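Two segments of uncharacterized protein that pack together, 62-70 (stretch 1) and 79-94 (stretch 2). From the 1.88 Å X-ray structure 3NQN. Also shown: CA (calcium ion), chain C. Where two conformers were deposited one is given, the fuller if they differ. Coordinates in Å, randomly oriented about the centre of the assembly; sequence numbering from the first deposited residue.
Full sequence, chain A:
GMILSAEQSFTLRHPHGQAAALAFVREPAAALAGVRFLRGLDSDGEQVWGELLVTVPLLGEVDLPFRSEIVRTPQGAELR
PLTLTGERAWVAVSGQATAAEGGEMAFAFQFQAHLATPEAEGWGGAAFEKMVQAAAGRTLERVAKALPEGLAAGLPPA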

ATOM      1  N   VAL A  62      -4.195   0.004   6.599  1.00 31.94           N
ATOM      2  CA  VAL A  62      -2.866  -0.447   6.214  1.00 31.34           C
ATOM      3  C   VAL A  62      -3.001  -1.819   5.595  1.00 30.22           C
ATOM      4  O   VAL A  62      -3.561  -2.730   6.208  1.00 30.47           O
ATOM      5  CB  VAL A  62      -1.910  -0.516   7.430  1.00 30.96           C
ATOM      6  CG1 VAL A  62      -0.492  -1.033   6.988  1.00 30.02           C
ATOM      7  CG2 VAL A  62      -1.802   0.879   8.096  1.00 30.37           C
ATOM      8  N   ASP A  63      -2.526  -1.959   4.366  1.00 30.99           N
ATOM      9  CA  ASP A  63      -2.648  -3.223   3.632  1.00 30.76           C
ATOM     10  C   ASP A  63      -1.479  -4.158   3.917  1.00 32.95           C
ATOM     11  O   ASP A  63      -0.318  -3.747   3.865  1.00 32.40           O
ATOM     12  CB  ASP A  63      -2.738  -2.963   2.130  1.00 33.17           C
ATOM     13  CG  ASP A  63      -1.721  -1.933   1.649  1.00 32.81           C
ATOM     14  OD1 ASP A  63      -1.834  -0.734   2.039  1.00 40.07           O
ATOM     15  OD2 ASP A  63      -0.810  -2.308   0.883  1.00 30.07           O
ATOM     16  N   LEU A  64      -1.809  -5.401   4.252  1.00 32.14           N
ATOM     17  CA  LEU A  64      -0.826  -6.463   4.494  1.00 34.10           C
ATOM     18  C   LEU A  64      -0.988  -7.499   3.379  1.00 33.64           C
ATOM     19  O   LEU A  64      -2.053  -8.146   3.263  1.00 31.75           O
ATOM     20  CB  LEU A  64      -1.068  -7.137   5.860  1.00 31.56           C
ATOM     21  CG  LEU A  64      -0.637  -6.421   7.147  1.00 40.00           C
ATOM     22  CD1 LEU A  64      -1.326  -5.060   7.323  1.00 37.33           C
ATOM     23  CD2 LEU A  64      -0.896  -7.342   8.375  1.00 36.64           C
ATOM     24  N   PRO A  65       0.054  -7.676   2.556  1.00 33.92           N
ATOM     25  CA  PRO A  65      -0.102  -8.593   1.456  1.00 33.10           C
ATOM     26  C   PRO A  65      -0.011 -10.065   1.880  1.00 31.80           C
ATOM     27  O   PRO A  65       0.454 -10.381   2.992  1.00 30.87           O
ATOM     28  CB  PRO A  65       1.064  -8.227   0.540  1.00 34.65           C
ATOM     29  CG  PRO A  65       2.112  -7.732   1.463  1.00 33.95           C
ATOM     30  CD  PRO A  65       1.391  -7.049   2.573  1.00 35.12           C
ATOM     31  N   PHE A  66      -0.536 -10.930   1.027  1.00 32.42           N
ATOM     32  CA  PHE A  66      -0.330 -12.364   1.130  1.00 30.98           C
ATOM     33  C   PHE A  66      -0.189 -12.889  -0.275  1.00 32.78           C
ATOM     34  O   PHE A  66      -0.645 -12.255  -1.242  1.00 33.34           O
ATOM     35  CB  PHE A  66      -1.491 -13.076   1.825  1.00 30.20           C
ATOM     36  CG  PHE A  66      -2.750 -13.184   0.976  1.00 28.39           C
ATOM     37  CD1 PHE A  66      -2.944 -14.275   0.121  1.00 32.74           C
ATOM     38  CD2 PHE A  66      -3.734 -12.224   1.051  1.00 29.31           C
ATOM     39  CE1 PHE A  66      -4.084 -14.374  -0.652  1.00 35.18           C
ATOM     40  CE2 PHE A  66      -4.871 -12.319   0.270  1.00 31.59           C
ATOM     41  CZ  PHE A  66      -5.037 -13.401  -0.588  1.00 29.87           C
ATOM     42  N   ARG A  67       0.457 -14.038  -0.382  1.00 31.35           N
ATOM     43  CA  ARG A  67       0.593 -14.745  -1.623  1.00 33.50           C
ATOM     44  C   ARG A  67       0.690 -16.233  -1.267  1.00 30.82           C
ATOM     45  O   ARG A  67       1.495 -16.632  -0.398  1.00 29.75           O
ATOM     46  CB  ARG A  67       1.836 -14.282  -2.366  1.00 32.77           C
ATOM     47  CG  ARG A  67       1.896 -14.710  -3.817  1.00 44.42           C
ATOM     48  CD  ARG A  67       3.048 -13.991  -4.568  1.00 53.30           C
ATOM     49  NE  ARG A  67       2.939 -14.154  -6.025  1.00 61.49           N
ATOM     50  CZ  ARG A  67       2.583 -13.189  -6.888  1.00 62.45           C
ATOM     51  NH1 ARG A  67       2.301 -11.951  -6.469  1.00 60.80           N
ATOM     52  NH2 ARG A  67       2.515 -13.465  -8.184  1.00 69.70           N
ATOM     53  N   SER A  68      -0.123 -17.043  -1.919  1.00 30.89           N
ATOM     54  CA  SER A  68      -0.163 -18.469  -1.645  1.00 32.11           C
ATOM     55  C   SER A  68      -0.116 -19.305  -2.930  1.00 32.07           C
ATOM     56  O   SER A  68      -0.660 -18.925  -3.956  1.00 34.81           O
ATOM     57  CB  SER A  68      -1.416 -18.819  -0.876  1.00 29.83           C
ATOM     58  OG  SER A  68      -1.481 -18.139   0.375  1.00 30.74           O
ATOM     59  N   GLU A  69       0.516 -20.458  -2.827  1.00 32.52           N
ATOM     60  CA  GLU A  69       0.624 -21.410  -3.922  1.00 32.76           C
ATOM     61  C   GLU A  69      -0.639 -22.258  -3.968  1.00 33.06           C
ATOM     62  O   GLU A  69      -1.148 -22.693  -2.919  1.00 28.69           O
ATOM     63  CB  GLU A  69       1.848 -22.304  -3.683  1.00 35.51           C
ATOM     64  CG  GLU A  69       2.076 -23.389  -4.721  1.00 47.93           C
ATOM     65  CD  GLU A  69       3.181 -24.360  -4.309  1.00 59.82           C
ATOM     66  OE1 GLU A  69       3.664 -24.261  -3.152  1.00 69.61           O
ATOM     67  OE2 GLU A  69       3.550 -25.232  -5.131  1.00 64.49           O
ATOM     68  N   ILE A  70      -1.169 -22.467  -5.173  1.00 30.97           N
ATOM     69  CA  ILE A  70      -2.347 -23.313  -5.357  1.00 30.60           C
ATOM     70  C   ILE A  70      -1.858 -24.733  -5.609  1.00 32.19           C
ATOM     71  O   ILE A  70      -1.041 -24.962  -6.497  1.00 35.00           O
ATOM     72  CB  ILE A  70      -3.174 -22.881  -6.577  1.00 33.77           C
ATOM     73  CG1 ILE A  70      -3.596 -21.420  -6.463  1.00 34.71           C
ATOM     74  CG2 ILE A  70      -4.403 -23.779  -6.739  1.00 32.37           C
ATOM     75  CD1 ILE A  70      -4.083 -20.851  -7.803  1.00 34.81           C
ATOM     76  N   LEU A  79      -4.328 -24.089  -0.513  1.00 29.81           N
ATOM     77  CA  LEU A  79      -3.464 -22.915  -0.626  1.00 31.62           C
ATOM     78  C   LEU A  79      -2.367 -23.091   0.400  1.00 31.83           C
ATOM     79  O   LEU A  79      -2.642 -23.365   1.581  1.00 33.42           O
ATOM     80  CB  LEU A  79      -4.215 -21.616  -0.322  1.00 31.10           C
ATOM     81  CG  LEU A  79      -5.331 -21.214  -1.278  1.00 33.82           C
ATOM     82  CD1 LEU A  79      -5.882 -19.884  -0.867  1.00 27.86           C
ATOM     83  CD2 LEU A  79      -4.835 -21.169  -2.731  1.00 27.21           C
ATOM     84  N   ARG A  80      -1.131 -22.974  -0.048  1.00 31.43           N
ATOM     85  CA  ARG A  80       0.021 -23.031   0.832  1.00 31.98           C
ATOM     86  C   ARG A  80       0.771 -21.693   0.753  1.00 30.84           C
ATOM     87  O   ARG A  80       1.142 -21.263  -0.311  1.00 31.90           O
ATOM     88  CB  ARG A  80       0.912 -24.184   0.447  1.00 35.51           C
ATOM     89  CG  ARG A  80       0.274 -25.511   0.725  1.00 31.55           C
ATOM     90  CD  ARG A  80       1.173 -26.659   0.379  1.00 36.76           C
ATOM     91  NE  ARG A  80       0.456 -27.924   0.502  1.00 37.85           N
ATOM     92  CZ  ARG A  80       0.842 -29.062  -0.062  1.00 49.96           C
ATOM     93  NH1 ARG A  80       1.953 -29.109  -0.799  1.00 52.58           N
ATOM     94  NH2 ARG A  80       0.122 -30.156   0.108  1.00 52.88           N
ATOM     95  N   PRO A  81       0.936 -21.015   1.909  1.00 33.15           N
ATOM     96  CA  PRO A  81       1.441 -19.645   1.958  1.00 33.54           C
ATOM     97  C   PRO A  81       2.891 -19.502   1.597  1.00 33.32           C
ATOM     98  O   PRO A  81       3.695 -20.386   1.894  1.00 32.65           O
ATOM     99  CB  PRO A  81       1.241 -19.254   3.432  1.00 34.26           C
ATOM    100  CG  PRO A  81       1.306 -20.514   4.163  1.00 36.36           C
ATOM    101  CD  PRO A  81       0.661 -21.534   3.258  1.00 33.19           C
ATOM    102  N   LEU A  82       3.215 -18.402   0.931  1.00 33.21           N
ATOM    103  CA  LEU A  82       4.598 -18.070   0.640  1.00 34.85           C
ATOM    104  C   LEU A  82       5.085 -17.039   1.645  1.00 34.35           C
ATOM    105  O   LEU A  82       4.319 -16.191   2.113  1.00 32.64           O
ATOM    106  CB  LEU A  82       4.745 -17.549  -0.784  1.00 37.31           C
ATOM    107  CG  LEU A  82       4.337 -18.552  -1.869  1.00 43.56           C
ATOM    108  CD1 LEU A  82       4.674 -18.003  -3.229  1.00 52.13           C
ATOM    109  CD2 LEU A  82       5.025 -19.910  -1.639  1.00 47.08           C
ATOM    110  N   THR A  83       6.355 -17.141   1.998  1.00 31.93           N
ATOM    111  CA  THR A  83       6.982 -16.223   2.921  1.00 35.07           C
ATOM    112  C   THR A  83       7.245 -14.903   2.211  1.00 37.35           C
ATOM    113  O   THR A  83       7.798 -14.884   1.108  1.00 40.76           O
ATOM    114  CB  THR A  83       8.319 -16.792   3.416  1.00 36.59           C
ATOM    115  OG1 THR A  83       8.097 -18.070   4.014  1.00 40.14           O
ATOM    116  CG2 THR A  83       8.976 -15.864   4.439  1.00 34.05           C
ATOM    117  N   LEU A  84       6.830 -13.802   2.826  1.00 38.06           N
ATOM    118  CA  LEU A  84       7.095 -12.472   2.267  1.00 38.47           C
ATOM    119  C   LEU A  84       8.164 -11.774   3.132  1.00 42.56           C
ATOM    120  O   LEU A  84       8.604 -12.320   4.129  1.00 39.65           O
ATOM    121  CB  LEU A  84       5.793 -11.667   2.145  1.00 37.58           C
ATOM    122  CG  LEU A  84       4.698 -12.360   1.316  1.00 37.44           C
ATOM    123  CD1 LEU A  84       3.452 -11.491   1.227  1.00 37.81           C
ATOM    124  CD2 LEU A  84       5.191 -12.713  -0.072  1.00 40.56           C
ATOM    125  N   THR A  85       8.629 -10.604   2.716  1.00 49.26           N
ATOM    126  CA  THR A  85       9.792  -9.968   3.385  1.00 49.97           C
ATOM    127  C   THR A  85       9.400  -9.385   4.729  1.00 52.11           C
ATOM    128  O   THR A  85       8.223  -9.151   5.000  1.00 55.24           O
ATOM    129  CB  THR A  85      10.387  -8.848   2.529  1.00 53.48           C
ATOM    130  OG1 THR A  85       9.605  -7.660   2.682  1.00 57.14           O
ATOM    131  CG2 THR A  85      10.422  -9.260   1.037  1.00 51.96           C
ATOM    132  N   GLY A  86      10.382  -9.118   5.566  1.00 53.24           N
ATOM    133  CA  GLY A  86      10.106  -8.547   6.889  1.00 54.48           C
ATOM    134  C   GLY A  86      10.029  -7.014   6.928  1.00 53.58           C
ATOM    135  O   GLY A  86       9.791  -6.431   8.005  1.00 54.29           O
ATOM    136  N   GLU A  87      10.193  -6.354   5.764  1.00 49.68           N
ATOM    137  CA  GLU A  87      10.168  -4.874   5.675  0.50 45.79           C
ATOM    138  C   GLU A  87       8.815  -4.301   6.088  1.00 42.10           C
ATOM    139  O   GLU A  87       8.719  -3.152   6.527  1.00 37.07           O
ATOM    140  CB  GLU A  87      10.489  -4.433   4.252  0.50 45.72           C
ATOM    141  CG  GLU A  87       9.374  -4.707   3.281  0.50 44.09           C
ATOM    142  CD  GLU A  87       9.851  -4.834   1.878  0.50 48.68           C
ATOM    143  OE1 GLU A  87      10.795  -4.100   1.496  0.50 53.22           O
ATOM    144  OE2 GLU A  87       9.289  -5.677   1.150  0.50 39.88           O
ATOM    145  N   ARG A  88       7.761  -5.081   5.889  1.00 39.55           N
ATOM    146  CA  ARG A  88       6.446  -4.664   6.303  1.00 36.87           C
ATOM    147  C   ARG A  88       5.636  -5.857   6.683  1.00 34.86           C
ATOM    148  O   ARG A  88       5.920  -6.946   6.251  1.00 33.99           O
ATOM    149  CB  ARG A  88       5.744  -3.844   5.224  1.00 40.07           C
ATOM    150  CG  ARG A  88       5.557  -4.542   3.918  1.00 43.01           C
ATOM    151  CD  ARG A  88       4.574  -3.772   3.037  1.00 44.57           C
ATOM    152  NE  ARG A  88       4.420  -4.395   1.723  1.00 50.55           N
ATOM    153  CZ  ARG A  88       3.375  -4.206   0.912  1.00 49.64           C
ATOM    154  NH1 ARG A  88       2.352  -3.439   1.282  1.00 49.96           N
ATOM    155  NH2 ARG A  88       3.339  -4.814  -0.256  1.00 52.13           N
ATOM    156  N   ALA A  89       4.635  -5.634   7.528  1.00 34.15           N
ATOM    157  CA  ALA A  89       3.744  -6.689   7.993  1.00 33.69           C
ATOM    158  C   ALA A  89       3.059  -7.382   6.822  1.00 34.07           C
ATOM    159  O   ALA A  89       2.771  -6.762   5.806  1.00 35.87           O
ATOM    160  CB  ALA A  89       2.716  -6.123   8.942  1.00 32.14           C
ATOM    161  N   TRP A  90       2.857  -8.689   6.958  1.00 33.13           N
ATOM    162  CA  TRP A  90       2.260  -9.483   5.912  1.00 30.95           C
ATOM    163  C   TRP A  90       1.436 -10.606   6.542  1.00 30.29           C
ATOM    164  O   TRP A  90       1.462 -10.790   7.754  1.00 30.15           O
ATOM    165  CB  TRP A  90       3.333 -10.040   4.966  1.00 30.58           C
ATOM    166  CG  TRP A  90       4.424 -10.919   5.652  1.00 30.92           C
ATOM    167  CD1 TRP A  90       5.507 -10.482   6.348  1.00 37.61           C
ATOM    168  CD2 TRP A  90       4.542 -12.349   5.581  1.00 33.89           C
ATOM    169  NE1 TRP A  90       6.273 -11.552   6.769  1.00 34.66           N
ATOM    170  CE2 TRP A  90       5.691 -12.711   6.322  1.00 34.39           C
ATOM    171  CE3 TRP A  90       3.748 -13.367   5.015  1.00 31.35           C
ATOM    172  CZ2 TRP A  90       6.090 -14.040   6.483  1.00 33.96           C
ATOM    173  CZ3 TRP A  90       4.144 -14.686   5.173  1.00 31.77           C
ATOM    174  CH2 TRP A  90       5.309 -15.014   5.908  1.00 34.43           C
ATOM    175  N   VAL A  91       0.659 -11.291   5.716  1.00 28.86           N
ATOM    176  CA  VAL A  91      -0.206 -12.360   6.175  1.00 29.28           C
ATOM    177  C   VAL A  91       0.076 -13.650   5.406  1.00 30.83           C
ATOM    178  O   VAL A  91       0.367 -13.612   4.200  1.00 32.30           O
ATOM    179  CB  VAL A  91      -1.711 -11.975   5.959  1.00 29.69           C
ATOM    180  CG1 VAL A  91      -2.641 -13.166   6.271  1.00 32.85           C
ATOM    181  CG2 VAL A  91      -2.079 -10.759   6.800  1.00 29.28           C
ATOM    182  N   ALA A  92       0.053 -14.771   6.131  1.00 30.11           N
ATOM    183  CA  ALA A  92       0.136 -16.121   5.551  1.00 31.48           C
ATOM    184  C   ALA A  92      -1.275 -16.697   5.528  1.00 31.59           C
ATOM    185  O   ALA A  92      -1.875 -16.882   6.583  1.00 33.84           O
ATOM    186  CB  ALA A  92       1.005 -16.995   6.381  1.00 29.36           C
ATOM    187  N   VAL A  93      -1.791 -16.957   4.319  1.00 31.52           N
ATOM    188  CA  VAL A  93      -3.118 -17.524   4.120  1.00 29.39           C
ATOM    189  C   VAL A  93      -3.006 -18.977   3.668  1.00 29.65           C
ATOM    190  O   VAL A  93      -2.394 -19.281   2.630  1.00 30.43           O
ATOM    191  CB  VAL A  93      -3.915 -16.739   3.075  1.00 32.14           C
ATOM    192  CG1 VAL A  93      -5.294 -17.423   2.812  1.00 26.87           C
ATOM    193  CG2 VAL A  93      -4.117 -15.284   3.527  1.00 31.73           C
ATOM    194  N   SER A  94      -3.505 -19.882   4.492  1.00 26.91           N
ATOM    195  CA  SER A  94      -3.495 -21.313   4.178  0.50 27.84           C
ATOM    196  C   SER A  94      -4.927 -21.802   4.117  1.00 28.96           C
ATOM    197  O   SER A  94      -5.794 -21.251   4.771  1.00 28.07           O
ATOM    198  CB  SER A  94      -2.756 -22.105   5.254  0.50 27.79           C
ATOM    199  OG  SER A  94      -1.494 -21.557   5.552  0.50 23.61           O
TER
HETATM  200 CA    CA C 158       0.332   0.004   1.061  1.00 36.13          CA
HETATM  201  O   HOH W   1       2.047  -4.036   5.393  1.00 30.56           O
HETATM  202  O   HOH W   2       1.128  -1.490   2.972  1.00 38.97           O
HETATM  203  O   HOH W   3       1.939 -14.876   2.166  1.00 32.25           O
HETATM  204  O   HOH W   4      -0.259 -16.479   2.041  1.00 28.87           O
HETATM  205  O   HOH W   5       1.646  -1.120  -0.648  1.00 30.96           O
HETATM  206  O   HOH W   6      -1.112   0.360  -0.707  1.00 37.61           O
HETATM  207  O   HOH W   7      -0.343   2.024   2.312  1.00 37.95           O

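The firmest polar contacts are backbone hydrogen bonds with short distances and nearly straight N-H...O angles. Glu69 and Arg80 pair reciprocally, Glu69 N to Arg80 O at 2.7 Å (161°) and Arg80 N to Glu69 O at 2.9 Å (166°), the signature of an antiparallel hydrogen-bonded pair. Leu82 N donates to Arg67 O at 2.8 Å (162°), two residues along each chain from the Glu69-Arg80 pair and beyond the non-hydrogen-bonded pair Ser68-Pro81. Strand 90-94 runs at 36° to strand 62-70 and joins it by a single direct backbone bond, Val91 N to Pro65 O, 2.9 Å and 169°. Further on, a side chain and a water take over: Ser68 OG donates to Val93 O at 2.7 Å, while water 4 donates to Ser68 OG and accepts from Val93 N.

The Arg88-Asp63 salt bridge is looser. Its hydrogen bond, Arg88 NH1 to Asp63 OD2, is weak at 3.4 Å and 135°, and the carboxylate also binds calcium through OD1 (2.5 Å) and OD2 (2.6 Å). Pro65 CG covers one guanidinium face, 3.6 Å from Arg88 NH2.

Apolar packing completes the contact. Val93 CG2 sits over the Phe66 ring, 3.9 Å from its centroid and 24° off the normal. Leu64 CG meets Ala89 CB at 3.8 Å, and Ile70 CG1 meets Leu79 CD2 at 3.9 Å.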